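Local coordinates for Carboxylesterase/phospholipase family protein (Francisella tularensis subsp. tularensis, PDB 4F21) that is a serine hydrolase of the alpha/beta-hydrolase superfamily that probably hydrolyses carboxylic ester bonds, as its carboxylesterase/phospholipase relatives do, at residues H190-Q195 with Y218-G223; A137-G142 with M224-C229; I160-T165 with I186-G191. One frame throughout, in Å; residues are numbered along the deposited sequence.

Contact 1: residues H190-Q195 with Y218-G223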
ATOM      1  N   HIS A 190       8.626  -7.401  -2.022  1.00 35.91           N
ATOM      2  CA  HIS A 190       9.848  -6.610  -1.876  1.00 35.96           C
ATOM      3  C   HIS A 190      11.033  -7.145  -2.682  1.00 42.70           C
ATOM      4  O   HIS A 190      11.202  -8.353  -2.837  1.00 58.74           O
ATOM      5  CB  HIS A 190      10.236  -6.487  -0.398  1.00 27.84           C
ATOM      6  CG  HIS A 190      10.905  -5.191  -0.060  1.00 13.19           C
ATOM      7  ND1 HIS A 190      10.322  -4.240   0.750  1.00 32.68           N
ATOM      8  CD2 HIS A 190      12.100  -4.680  -0.439  1.00 11.42           C
ATOM      9  CE1 HIS A 190      11.133  -3.204   0.865  1.00 14.38           C
ATOM     10  NE2 HIS A 190      12.219  -3.445   0.152  1.00 32.69           N
ATOM     11  N   GLY A 191      11.858  -6.233  -3.183  1.00 34.11           N
ATOM     12  CA  GLY A 191      13.016  -6.598  -3.979  1.00 20.80           C
ATOM     13  C   GLY A 191      14.230  -6.917  -3.135  1.00 39.07           C
ATOM     14  O   GLY A 191      14.464  -6.293  -2.100  1.00 35.35           O
ATOM     15  N   THR A 192      15.007  -7.894  -3.587  1.00 53.01           N
ATOM     16  CA  THR A 192      16.186  -8.350  -2.861  1.00 43.99           C
ATOM     17  C   THR A 192      17.370  -7.396  -3.021  1.00 60.49           C
ATOM     18  O   THR A 192      18.085  -7.114  -2.058  1.00 76.32           O
ATOM     19  CB  THR A 192      16.587  -9.773  -3.303  1.00 26.04           C
ATOM     20  OG1 THR A 192      15.610 -10.706  -2.829  1.00 25.18           O
ATOM     21  CG2 THR A 192      17.947 -10.156  -2.743  1.00 50.41           C
ATOM     22  N   ASP A 193      17.563  -6.884  -4.232  1.00 47.47           N
ATOM     23  CA  ASP A 193      18.690  -6.000  -4.509  1.00 44.93           C
ATOM     24  C   ASP A 193      18.322  -4.521  -4.412  1.00 65.50           C
ATOM     25  O   ASP A 193      18.996  -3.667  -4.991  1.00 66.34           O
ATOM     26  CB  ASP A 193      19.274  -6.302  -5.885  1.00 45.76           C
ATOM     27  CG  ASP A 193      19.858  -7.689  -5.970  1.00 47.11           C
ATOM     28  OD1 ASP A 193      19.401  -8.569  -5.213  1.00 65.90           O
ATOM     29  OD2 ASP A 193      20.775  -7.899  -6.790  1.00 71.70           O
ATOM     30  N   ASP A 194      17.255  -4.223  -3.678  1.00 42.25           N
ATOM     31  CA  ASP A 194      16.825  -2.845  -3.486  1.00 12.91           C
ATOM     32  C   ASP A 194      17.851  -2.091  -2.649  1.00 28.75           C
ATOM     33  O   ASP A 194      18.142  -2.480  -1.518  1.00 27.71           O
ATOM     34  CB  ASP A 194      15.459  -2.806  -2.801  1.00 38.82           C
ATOM     35  CG  ASP A 194      14.731  -1.492  -3.022  1.00 58.12           C
ATOM     36  OD1 ASP A 194      15.397  -0.487  -3.350  1.00 86.33           O
ATOM     37  OD2 ASP A 194      13.491  -1.464  -2.869  1.00 19.25           O
ATOM     38  N   GLN A 195      18.398  -1.018  -3.213  1.00 38.37           N
ATOM     39  CA  GLN A 195      19.373  -0.185  -2.516  1.00 18.77           C
ATOM     40  C   GLN A 195      18.758   1.160  -2.169  1.00 13.71           C
ATOM     41  O   GLN A 195      19.409   2.024  -1.584  1.00 16.38           O
ATOM     42  CB  GLN A 195      20.623   0.021  -3.374  1.00 36.77           C
ATOM     43  CG  GLN A 195      21.540  -1.195  -3.462  1.00 63.06           C
ATOM     44  CD  GLN A 195      22.706  -0.979  -4.417  1.00 67.98           C
ATOM     45  OE1 GLN A 195      22.622  -0.165  -5.339  1.00 80.49           O
ATOM     46  NE2 GLN A 195      23.801  -1.707  -4.199  1.00 18.74           N
ATOM     47  N   TYR A 218       4.608 -12.973   2.690  1.00 21.61           N
ATOM     48  CA  TYR A 218       5.806 -12.228   2.334  1.00 21.25           C
ATOM     49  C   TYR A 218       6.446 -12.828   1.086  1.00 31.61           C
ATOM     50  O   TYR A 218       6.901 -13.973   1.098  1.00 67.58           O
ATOM     51  CB  TYR A 218       6.808 -12.193   3.490  1.00 38.03           C
ATOM     52  CG  TYR A 218       8.042 -11.374   3.183  1.00 45.96           C
ATOM     53  CD1 TYR A 218       8.088 -10.019   3.476  1.00 33.34           C
ATOM     54  CD2 TYR A 218       9.157 -11.953   2.585  1.00 51.89           C
ATOM     55  CE1 TYR A 218       9.207  -9.266   3.189  1.00 41.31           C
ATOM     56  CE2 TYR A 218      10.278 -11.209   2.294  1.00 49.07           C
ATOM     57  CZ  TYR A 218      10.299  -9.866   2.597  1.00 55.55           C
ATOM     58  OH  TYR A 218      11.417  -9.121   2.309  1.00 71.21           O
ATOM     59  N   LYS A 219       6.478 -12.049   0.011  1.00 29.77           N
ATOM     60  CA  LYS A 219       7.013 -12.521  -1.257  1.00 37.83           C
ATOM     61  C   LYS A 219       8.146 -11.629  -1.755  1.00 46.74           C
ATOM     62  O   LYS A 219       7.901 -10.583  -2.357  1.00 50.30           O
ATOM     63  CB  LYS A 219       5.899 -12.594  -2.306  1.00 19.69           C
ATOM     64  CG  LYS A 219       4.647 -13.294  -1.813  1.00 15.99           C
ATOM     65  CD  LYS A 219       3.789 -13.789  -2.958  1.00 29.62           C
ATOM     66  CE  LYS A 219       2.695 -14.711  -2.449  1.00 38.85           C
ATOM     67  NZ  LYS A 219       1.959 -15.372  -3.560  1.00 57.10           N
ATOM     68  N   HIS A 220       9.387 -12.037  -1.504  1.00 56.56           N
ATOM     69  CA  HIS A 220      10.531 -11.279  -2.002  1.00 51.22           C
ATOM     70  C   HIS A 220      11.033 -11.831  -3.332  1.00 34.27           C
ATOM     71  O   HIS A 220      10.906 -13.023  -3.605  1.00 40.70           O
ATOM     72  CB  HIS A 220      11.664 -11.208  -0.968  1.00 61.41           C
ATOM     73  CG  HIS A 220      12.403 -12.496  -0.779  1.00 54.11           C
ATOM     74  ND1 HIS A 220      12.278 -13.266   0.359  1.00 51.16           N
ATOM     75  CD2 HIS A 220      13.290 -13.142  -1.573  1.00 30.04           C
ATOM     76  CE1 HIS A 220      13.048 -14.331   0.252  1.00 46.23           C
ATOM     77  NE2 HIS A 220      13.671 -14.283  -0.912  1.00 29.09           N
ATOM     78  N   TYR A 221      11.602 -10.956  -4.153  1.00 38.04           N
ATOM     79  CA  TYR A 221      12.066 -11.343  -5.482  1.00 52.41           C
ATOM     80  C   TYR A 221      13.568 -11.120  -5.642  1.00 27.27           C
ATOM     81  O   TYR A 221      14.057 -10.001  -5.509  1.00 32.26           O
ATOM     82  CB  TYR A 221      11.278 -10.588  -6.560  1.00 59.19           C
ATOM     83  CG  TYR A 221       9.787 -10.836  -6.485  1.00 51.30           C
ATOM     84  CD1 TYR A 221       8.980 -10.094  -5.630  1.00 55.98           C
ATOM     85  CD2 TYR A 221       9.190 -11.823  -7.255  1.00 44.32           C
ATOM     86  CE1 TYR A 221       7.619 -10.325  -5.546  1.00 47.12           C
ATOM     87  CE2 TYR A 221       7.828 -12.060  -7.180  1.00 47.60           C
ATOM     88  CZ  TYR A 221       7.048 -11.308  -6.324  1.00 41.56           C
ATOM     89  OH  TYR A 221       5.695 -11.540  -6.246  1.00 33.25           O
ATOM     90  N   VAL A 222      14.298 -12.196  -5.916  1.00  8.13           N
ATOM     91  CA  VAL A 222      15.745 -12.119  -6.060  1.00 35.84           C
ATOM     92  C   VAL A 222      16.099 -11.272  -7.276  1.00 44.01           C
ATOM     93  O   VAL A 222      15.378 -11.273  -8.273  1.00 53.96           O
ATOM     94  CB  VAL A 222      16.380 -13.521  -6.197  1.00 57.89           C
ATOM     95  CG1 VAL A 222      17.900 -13.446  -6.037  1.00  8.46           C
ATOM     96  CG2 VAL A 222      15.782 -14.472  -5.171  1.00 57.36           C
ATOM     97  N   GLY A 223      17.196 -10.531  -7.177  1.00 44.51           N
ATOM     98  CA  GLY A 223      17.680  -9.738  -8.290  1.00 46.27           C
ATOM     99  C   GLY A 223      16.959  -8.417  -8.438  1.00 40.28           C
ATOM    100  O   GLY A 223      17.573  -7.401  -8.762  1.00 60.47           O
TER
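Tyr221 and His190 pair through their main chains, Tyr221 N giving a hydrogen bond of 2.9 Å to His190 O, with an N-H...O angle of 154°. The same carbonyl oxygen also receives a CA-H...O contact from His220 CA at 3.1 Å. His190 N, facing the same strand, gives a longer bond of 3.3 Å to Lys219 O. Further along, Tyr221 O takes Thr192 N at 3.0 Å, from a donor tilted 33° out of the carbonyl plane, and more weakly the hydroxyl Thr192 OG1 at 3.2 Å. That hydroxyl stands beside its own backbone N (chi1 -70°), which lets both donors of Thr192 converge on one oxygen. Beyond the strand ends, Asp193 CB packs on Gly223 O at 3.5 Å.

In the next shell, His190 NE2 is held by Leu197 O and Tyr221 OH by Asp235 of helix 230-243. The pairing joins the two parallel strands of a right-handed beta-alpha-beta crossover (strand 186-191, helix 199-210, strand 216-221), the second outermost in the sheet. It ends just before the loop of Asp194, the probable triad acid, which does not touch 218-223. There OD2 hydrogen-bonds His226 ND1, while Val196 N and Leu197 N on OD1 fix the carboxylate's rotation.

Contact 2: residues A137-G142 with M224-C229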
ATOM      1  N   ALA A 137      -3.623  -0.759  -2.109  1.00 66.24           N
ATOM      2  CA  ALA A 137      -2.304  -1.187  -2.551  1.00 49.30           C
ATOM      3  C   ALA A 137      -1.367   0.011  -2.607  1.00 73.55           C
ATOM      4  O   ALA A 137      -1.784   1.116  -2.956  1.00 92.48           O
ATOM      5  CB  ALA A 137      -2.391  -1.852  -3.912  1.00 36.75           C
ATOM      6  N   GLY A 138      -0.103  -0.205  -2.263  1.00 55.35           N
ATOM      7  CA  GLY A 138       0.861   0.878  -2.270  1.00 49.61           C
ATOM      8  C   GLY A 138       2.237   0.444  -2.725  1.00 48.45           C
ATOM      9  O   GLY A 138       2.638  -0.693  -2.499  1.00 53.69           O
ATOM     10  N   PHE A 139       2.956   1.353  -3.377  1.00 57.21           N
ATOM     11  CA  PHE A 139       4.332   1.098  -3.786  1.00 32.02           C
ATOM     12  C   PHE A 139       5.277   2.152  -3.211  1.00 54.01           C
ATOM     13  O   PHE A 139       4.997   3.352  -3.277  1.00 56.95           O
ATOM     14  CB  PHE A 139       4.452   1.060  -5.313  1.00 14.80           C
ATOM     15  CG  PHE A 139       5.874   0.995  -5.808  1.00 39.24           C
ATOM     16  CD1 PHE A 139       6.546  -0.213  -5.871  1.00 34.39           C
ATOM     17  CD2 PHE A 139       6.538   2.143  -6.211  1.00 30.26           C
ATOM     18  CE1 PHE A 139       7.853  -0.273  -6.322  1.00 15.38           C
ATOM     19  CE2 PHE A 139       7.844   2.088  -6.662  1.00 19.31           C
ATOM     20  CZ  PHE A 139       8.499   0.881  -6.720  1.00 12.84           C
ATOM     21  N   SER A 140       6.387   1.685  -2.646  1.00 45.30           N
ATOM     22  CA  SER A 140       7.465   2.553  -2.173  1.00 20.05           C
ATOM     23  C   SER A 140       6.942   3.597  -1.196  1.00 29.82           C
ATOM     24  O   SER A 140       6.466   3.268  -0.111  1.00 33.82           O
ATOM     25  CB  SER A 140       8.165   3.232  -3.356  1.00 22.74           C
ATOM     26  OG  SER A 140       9.216   4.077  -2.927  1.00 14.88           O
ATOM     27  N   GLN A 141       7.041   4.859  -1.599  1.00 38.14           N
ATOM     28  CA  GLN A 141       6.639   5.982  -0.763  1.00 54.51           C
ATOM     29  C   GLN A 141       5.165   5.878  -0.395  1.00 44.06           C
ATOM     30  O   GLN A 141       4.758   6.262   0.700  1.00 25.77           O
ATOM     31  CB  GLN A 141       6.893   7.291  -1.510  1.00 74.69           C
ATOM     32  CG  GLN A 141       6.981   8.519  -0.630  1.00 91.81           C
ATOM     33  CD  GLN A 141       7.325   9.766  -1.419  1.00107.08           C
ATOM     34  OE1 GLN A 141       7.105   9.829  -2.629  1.00111.14           O
ATOM     35  NE2 GLN A 141       7.874  10.766  -0.738  1.00112.89           N
ATOM     36  N   GLY A 142       4.372   5.347  -1.319  1.00 53.10           N
ATOM     37  CA  GLY A 142       2.940   5.243  -1.131  1.00 36.91           C
ATOM     38  C   GLY A 142       2.515   4.093  -0.245  1.00 35.32           C
ATOM     39  O   GLY A 142       1.495   4.180   0.441  1.00 70.47           O
ATOM     40  N   MET A 224      15.653  -8.429  -8.198  1.00 29.94           N
ATOM     41  CA  MET A 224      14.845  -7.228  -8.349  1.00 33.31           C
ATOM     42  C   MET A 224      15.275  -6.144  -7.368  1.00 42.13           C
ATOM     43  O   MET A 224      15.585  -6.421  -6.205  1.00 29.71           O
ATOM     44  CB  MET A 224      13.361  -7.541  -8.160  1.00 23.30           C
ATOM     45  CG  MET A 224      12.448  -6.455  -8.689  1.00 25.46           C
ATOM     46  SD  MET A 224      10.710  -6.785  -8.391  1.00 34.66           S
ATOM     47  CE  MET A 224      10.611  -6.477  -6.633  1.00 53.41           C
ATOM     48  N   GLN A 225      15.286  -4.902  -7.841  1.00 44.34           N
ATOM     49  CA  GLN A 225      15.639  -3.765  -7.000  1.00 52.01           C
ATOM     50  C   GLN A 225      14.389  -2.989  -6.597  1.00 43.28           C
ATOM     51  O   GLN A 225      13.413  -3.569  -6.125  1.00 21.03           O
ATOM     52  CB  GLN A 225      16.620  -2.843  -7.727  1.00 42.15           C
ATOM     53  CG  GLN A 225      17.810  -3.564  -8.340  1.00 10.94           C
ATOM     54  CD  GLN A 225      19.077  -2.732  -8.304  1.00 11.90           C
ATOM     55  OE1 GLN A 225      19.456  -2.114  -9.300  1.00 10.93           O
ATOM     56  NE2 GLN A 225      19.739  -2.711  -7.154  1.00 18.21           N
ATOM     57  N   HIS A 226      14.426  -1.674  -6.789  1.00 70.78           N
ATOM     58  CA  HIS A 226      13.284  -0.824  -6.474  1.00 67.83           C
ATOM     59  C   HIS A 226      12.368  -0.687  -7.684  1.00 48.80           C
ATOM     60  O   HIS A 226      12.389   0.328  -8.379  1.00 23.08           O
ATOM     61  CB  HIS A 226      13.755   0.557  -6.011  1.00 72.40           C
ATOM     62  CG  HIS A 226      12.725   1.316  -5.234  1.00 64.36           C
ATOM     63  ND1 HIS A 226      12.185   0.847  -4.056  1.00 51.65           N
ATOM     64  CD2 HIS A 226      12.136   2.513  -5.467  1.00 51.13           C
ATOM     65  CE1 HIS A 226      11.308   1.721  -3.597  1.00 31.44           C
ATOM     66  NE2 HIS A 226      11.258   2.741  -4.434  1.00 33.69           N
ATOM     67  N   SER A 227      11.567  -1.719  -7.932  1.00 32.33           N
ATOM     68  CA  SER A 227      10.672  -1.732  -9.081  1.00  6.53           C
ATOM     69  C   SER A 227       9.594  -2.803  -8.943  1.00 39.29           C
ATOM     70  O   SER A 227       9.422  -3.390  -7.878  1.00 44.40           O
ATOM     71  CB  SER A 227      11.476  -1.975 -10.359  1.00 14.29           C
ATOM     72  OG  SER A 227      12.224  -3.179 -10.276  1.00 21.14           O
ATOM     73  N   VAL A 228       8.873  -3.050 -10.031  1.00 45.12           N
ATOM     74  CA  VAL A 228       7.883  -4.118 -10.085  1.00 25.15           C
ATOM     75  C   VAL A 228       8.150  -4.986 -11.306  1.00 10.26           C
ATOM     76  O   VAL A 228       8.207  -4.481 -12.428  1.00 38.46           O
ATOM     77  CB  VAL A 228       6.447  -3.551 -10.168  1.00 33.34           C
ATOM     78  CG1 VAL A 228       5.440  -4.648 -10.455  1.00 24.55           C
ATOM     79  CG2 VAL A 228       6.082  -2.816  -8.884  1.00 45.36           C
ATOM     80  N   CYS A 229       8.310  -6.288 -11.084  1.00 43.60           N
ATOM     81  CA  CYS A 229       8.607  -7.225 -12.163  1.00 32.53           C
ATOM     82  C   CYS A 229       7.364  -7.967 -12.656  1.00 26.74           C
ATOM     83  O   CYS A 229       6.241  -7.694 -12.229  1.00 43.90           O
ATOM     84  CB  CYS A 229       9.681  -8.218 -11.735  1.00 36.41           C
ATOM     85  SG  CYS A 229       9.164  -9.311 -10.408  1.00 28.18           S
TER
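Ser140 and His226 meet at the edge of the imidazole: Ser140 OG lies in the ring plane, 2.9 Å from His226 NE2. This is a hydrogen bond in which either atom could be the donor, although the position of OG is less certain than the distance suggests. The hydroxyl is anti to the backbone N (chi1 -180°), which carries it forward from the turn to the imidazole.

The Phe139 ring comes to the same imidazole from above. Its CZ lies over one face near the rim, 4.0 Å from His226 NE2, and the two planes are inclined at 39° with centroids 5.1 Å apart, an oblique pairing. At its own edge, Phe139 CE1 is turned to the carbonyl Ser227 O at 3.8 Å, at most a weak electrostatic attraction. Val228 CG2 packs obliquely on the same ring, 4.0 Å from Phe139 CD1, and Phe53 adds a further aromatic neighbour.

Ser140 follows strand 134-139 with a positive phi of 55°, inside a type II' turn closed by Gly142 N bonding Phe139 O at 2.9 Å. This strained serine at a sharp strand-to-helix turn, before helix 144-150, fits the nucleophile elbow of alpha/beta-hydrolases, and Gly138, Ser140 and Gly142 fit its Gly-X-Ser-X-Gly sequence. The geometry, with Asp194 on the other nitrogen of His226, is thus consistent with a Ser-His-Asp catalytic triad, its imidazole bonded at both nitrogens and bordered on one face by Phe139.

Contact 3: residues I160-T165 with I186-G191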
ATOM      1  N   ILE A 160      -4.521  -5.273   1.709  1.00 36.08           N
ATOM      2  CA  ILE A 160      -3.391  -4.363   1.592  1.00 29.94           C
ATOM      3  C   ILE A 160      -2.346  -4.994   0.685  1.00 32.24           C
ATOM      4  O   ILE A 160      -2.019  -6.171   0.834  1.00 43.51           O
ATOM      5  CB  ILE A 160      -2.736  -4.081   2.959  1.00 21.97           C
ATOM      6  CG1 ILE A 160      -3.772  -3.593   3.973  1.00 25.60           C
ATOM      7  CG2 ILE A 160      -1.613  -3.069   2.809  1.00 16.20           C
ATOM      8  CD1 ILE A 160      -3.249  -3.560   5.396  1.00 26.76           C
ATOM      9  N   MET A 161      -1.824  -4.222  -0.260  1.00 50.50           N
ATOM     10  CA  MET A 161      -0.729  -4.717  -1.089  1.00 71.46           C
ATOM     11  C   MET A 161       0.523  -3.848  -0.977  1.00 40.58           C
ATOM     12  O   MET A 161       0.758  -2.951  -1.789  1.00 40.57           O
ATOM     13  CB  MET A 161      -1.162  -4.888  -2.548  1.00 85.48           C
ATOM     14  CG  MET A 161      -2.136  -6.039  -2.760  1.00 79.32           C
ATOM     15  SD  MET A 161      -2.307  -6.540  -4.485  1.00 45.42           S
ATOM     16  CE  MET A 161      -3.200  -5.152  -5.174  1.00 12.79           C
ATOM     17  N   ALA A 162       1.320  -4.127   0.047  1.00 12.88           N
ATOM     18  CA  ALA A 162       2.551  -3.393   0.286  1.00 43.98           C
ATOM     19  C   ALA A 162       3.629  -3.839  -0.693  1.00 71.52           C
ATOM     20  O   ALA A 162       3.950  -5.024  -0.780  1.00 84.92           O
ATOM     21  CB  ALA A 162       3.017  -3.587   1.721  1.00 24.67           C
ATOM     22  N   LEU A 163       4.179  -2.880  -1.430  1.00 62.78           N
ATOM     23  CA  LEU A 163       5.172  -3.159  -2.458  1.00 31.46           C
ATOM     24  C   LEU A 163       6.378  -2.253  -2.272  1.00 55.03           C
ATOM     25  O   LEU A 163       6.285  -1.043  -2.475  1.00 63.19           O
ATOM     26  CB  LEU A 163       4.576  -2.928  -3.848  1.00 22.17           C
ATOM     27  CG  LEU A 163       3.260  -3.631  -4.186  1.00 28.52           C
ATOM     28  CD1 LEU A 163       2.450  -2.796  -5.163  1.00 41.92           C
ATOM     29  CD2 LEU A 163       3.526  -5.003  -4.766  1.00 41.22           C
ATOM     30  N   SER A 164       7.501  -2.849  -1.878  1.00 50.88           N
ATOM     31  CA  SER A 164       8.765  -2.133  -1.724  1.00 21.46           C
ATOM     32  C   SER A 164       8.668  -1.003  -0.708  1.00 25.62           C
ATOM     33  O   SER A 164       9.207   0.079  -0.927  1.00 20.69           O
ATOM     34  CB  SER A 164       9.228  -1.582  -3.071  1.00  8.94           C
ATOM     35  OG  SER A 164       9.086  -2.565  -4.078  1.00 20.41           O
ATOM     36  N   THR A 165       7.991  -1.263   0.407  1.00 22.01           N
ATOM     37  CA  THR A 165       7.714  -0.217   1.385  1.00 15.92           C
ATOM     38  C   THR A 165       8.070  -0.595   2.824  1.00 39.52           C
ATOM     39  O   THR A 165       7.718  -1.673   3.307  1.00 53.28           O
ATOM     40  CB  THR A 165       6.235   0.198   1.344  1.00 29.04           C
ATOM     41  OG1 THR A 165       5.901   0.658   0.029  1.00 69.78           O
ATOM     42  CG2 THR A 165       5.985   1.309   2.330  1.00 41.31           C
ATOM     43  N   ILE A 186      -3.385  -9.487   3.499  1.00 41.18           N
ATOM     44  CA  ILE A 186      -2.289  -8.560   3.259  1.00 27.36           C
ATOM     45  C   ILE A 186      -1.221  -9.226   2.407  1.00 43.38           C
ATOM     46  O   ILE A 186      -0.791 -10.343   2.692  1.00 35.05           O
ATOM     47  CB  ILE A 186      -1.660  -8.070   4.578  1.00 25.56           C
ATOM     48  CG1 ILE A 186      -2.700  -7.327   5.418  1.00 17.97           C
ATOM     49  CG2 ILE A 186      -0.460  -7.173   4.299  1.00 25.38           C
ATOM     50  CD1 ILE A 186      -2.178  -6.829   6.744  1.00 21.01           C
ATOM     51  N   LEU A 187      -0.806  -8.539   1.349  1.00 45.76           N
ATOM     52  CA  LEU A 187       0.272  -9.026   0.502  1.00 28.02           C
ATOM     53  C   LEU A 187       1.455  -8.082   0.574  1.00 30.97           C
ATOM     54  O   LEU A 187       1.352  -6.914   0.205  1.00 41.00           O
ATOM     55  CB  LEU A 187      -0.188  -9.159  -0.949  1.00 31.08           C
ATOM     56  CG  LEU A 187       0.911  -9.520  -1.955  1.00 48.54           C
ATOM     57  CD1 LEU A 187       1.485 -10.901  -1.668  1.00 39.86           C
ATOM     58  CD2 LEU A 187       0.394  -9.438  -3.383  1.00 51.98           C
ATOM     59  N   VAL A 188       2.579  -8.595   1.056  1.00 51.22           N
ATOM     60  CA  VAL A 188       3.815  -7.834   1.077  1.00 43.78           C
ATOM     61  C   VAL A 188       4.728  -8.349  -0.024  1.00 25.55           C
ATOM     62  O   VAL A 188       4.947  -9.553  -0.142  1.00 38.48           O
ATOM     63  CB  VAL A 188       4.537  -7.971   2.431  1.00 42.98           C
ATOM     64  CG1 VAL A 188       5.728  -7.029   2.494  1.00 30.57           C
ATOM     65  CG2 VAL A 188       3.576  -7.691   3.569  1.00 46.52           C
ATOM     66  N   CYS A 189       5.245  -7.435  -0.839  1.00 20.53           N
ATOM     67  CA  CYS A 189       6.224  -7.782  -1.865  1.00 43.67           C
ATOM     68  C   CYS A 189       7.442  -6.880  -1.712  1.00 36.66           C
ATOM     69  O   CYS A 189       7.311  -5.726  -1.309  1.00 47.86           O
ATOM     70  CB  CYS A 189       5.626  -7.625  -3.265  1.00 50.95           C
ATOM     71  SG  CYS A 189       4.207  -8.694  -3.628  1.00 29.07           S
ATOM     72  N   HIS A 190       8.626  -7.401  -2.022  1.00 35.91           N
ATOM     73  CA  HIS A 190       9.848  -6.610  -1.876  1.00 35.96           C
ATOM     74  C   HIS A 190      11.033  -7.145  -2.682  1.00 42.70           C
ATOM     75  O   HIS A 190      11.202  -8.353  -2.837  1.00 58.74           O
ATOM     76  CB  HIS A 190      10.236  -6.487  -0.398  1.00 27.84           C
ATOM     77  CG  HIS A 190      10.905  -5.191  -0.060  1.00 13.19           C
ATOM     78  ND1 HIS A 190      10.322  -4.240   0.750  1.00 32.68           N
ATOM     79  CD2 HIS A 190      12.100  -4.680  -0.439  1.00 11.42           C
ATOM     80  CE1 HIS A 190      11.133  -3.204   0.865  1.00 14.38           C
ATOM     81  NE2 HIS A 190      12.219  -3.445   0.152  1.00 32.69           N
ATOM     82  N   GLY A 191      11.858  -6.233  -3.183  1.00 34.11           N
ATOM     83  CA  GLY A 191      13.016  -6.598  -3.979  1.00 20.80           C
ATOM     84  C   GLY A 191      14.230  -6.917  -3.135  1.00 39.07           C
ATOM     85  O   GLY A 191      14.464  -6.293  -2.100  1.00 35.35           O
TER
HETATM   86  O   HOH W   1       7.550  -3.931   0.861  1.00 42.96           O
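Cys189 O is gripped by two donors, Ser164 N at 2.9 Å in a nearly straight bond (N-H...O angle 176°) and a water at 2.8 Å. The bonds lie at the C-terminal end of two neighbouring parallel strands, 159-163 and 186-191, in the central sheet of the alpha/beta-hydrolase fold; their short axes are 4.7 Å apart and only 9° from parallel. Backbone bonds continue the pairing inward, Cys189 N to Ala162 O and Leu187 N to Ile160 O, while Ala162 N to Leu187 O is weak, its angle at the hydrogen being only 122°.

Side chains alternate between the two faces. Ile160 and Ile186 run side by side in the same direction, their CD1 atoms 3.7 Å apart, on the face where helix 144-150 covers Ile160 and Ala162. On the other face Leu163 CD2 touches Cys189 CB at 3.7 Å, and Met161 crosses Leu187, beneath helix 230-243.

Past the strand end, Ser164 takes a positive phi and its CA lies over one face of the His190 ring, 3.8 Å from the centroid, a CH-pi contact. Thr165 OG1 hydrogen-bonds Ser140 O, tying this turn to the neighbouring strand's end. The water on Cys189 O also accepts from Thr165 N at 2.7 Å and hydrogen-bonds His190 ND1 at 2.8 Å.

The three contacts share one sheet and meet at the C-terminal ends of its parallel strands. Contacts 1 and 3 use opposite edges of strand 186-191 and have His190 and Gly191 in common; Lys219 N to Val188 O at 2.9 Å continues the pairing of contact 1 alongside contact 3. Contact 2 joins both neighbours: Ser140 N bonds Leu163 O at 2.7 Å, and Asp193 N bonds Met224 O at 2.8 Å. The centres lie about 8 Å (contacts 2 and 3) to 10 Å (contacts 1 and 2, and 1 and 3) apart. Together they align the probable triad: Asp194 OD2 of contact 1 lies 2.9 Å from His226 ND1, and His226 NE2 faces Ser140 OG in contact 2.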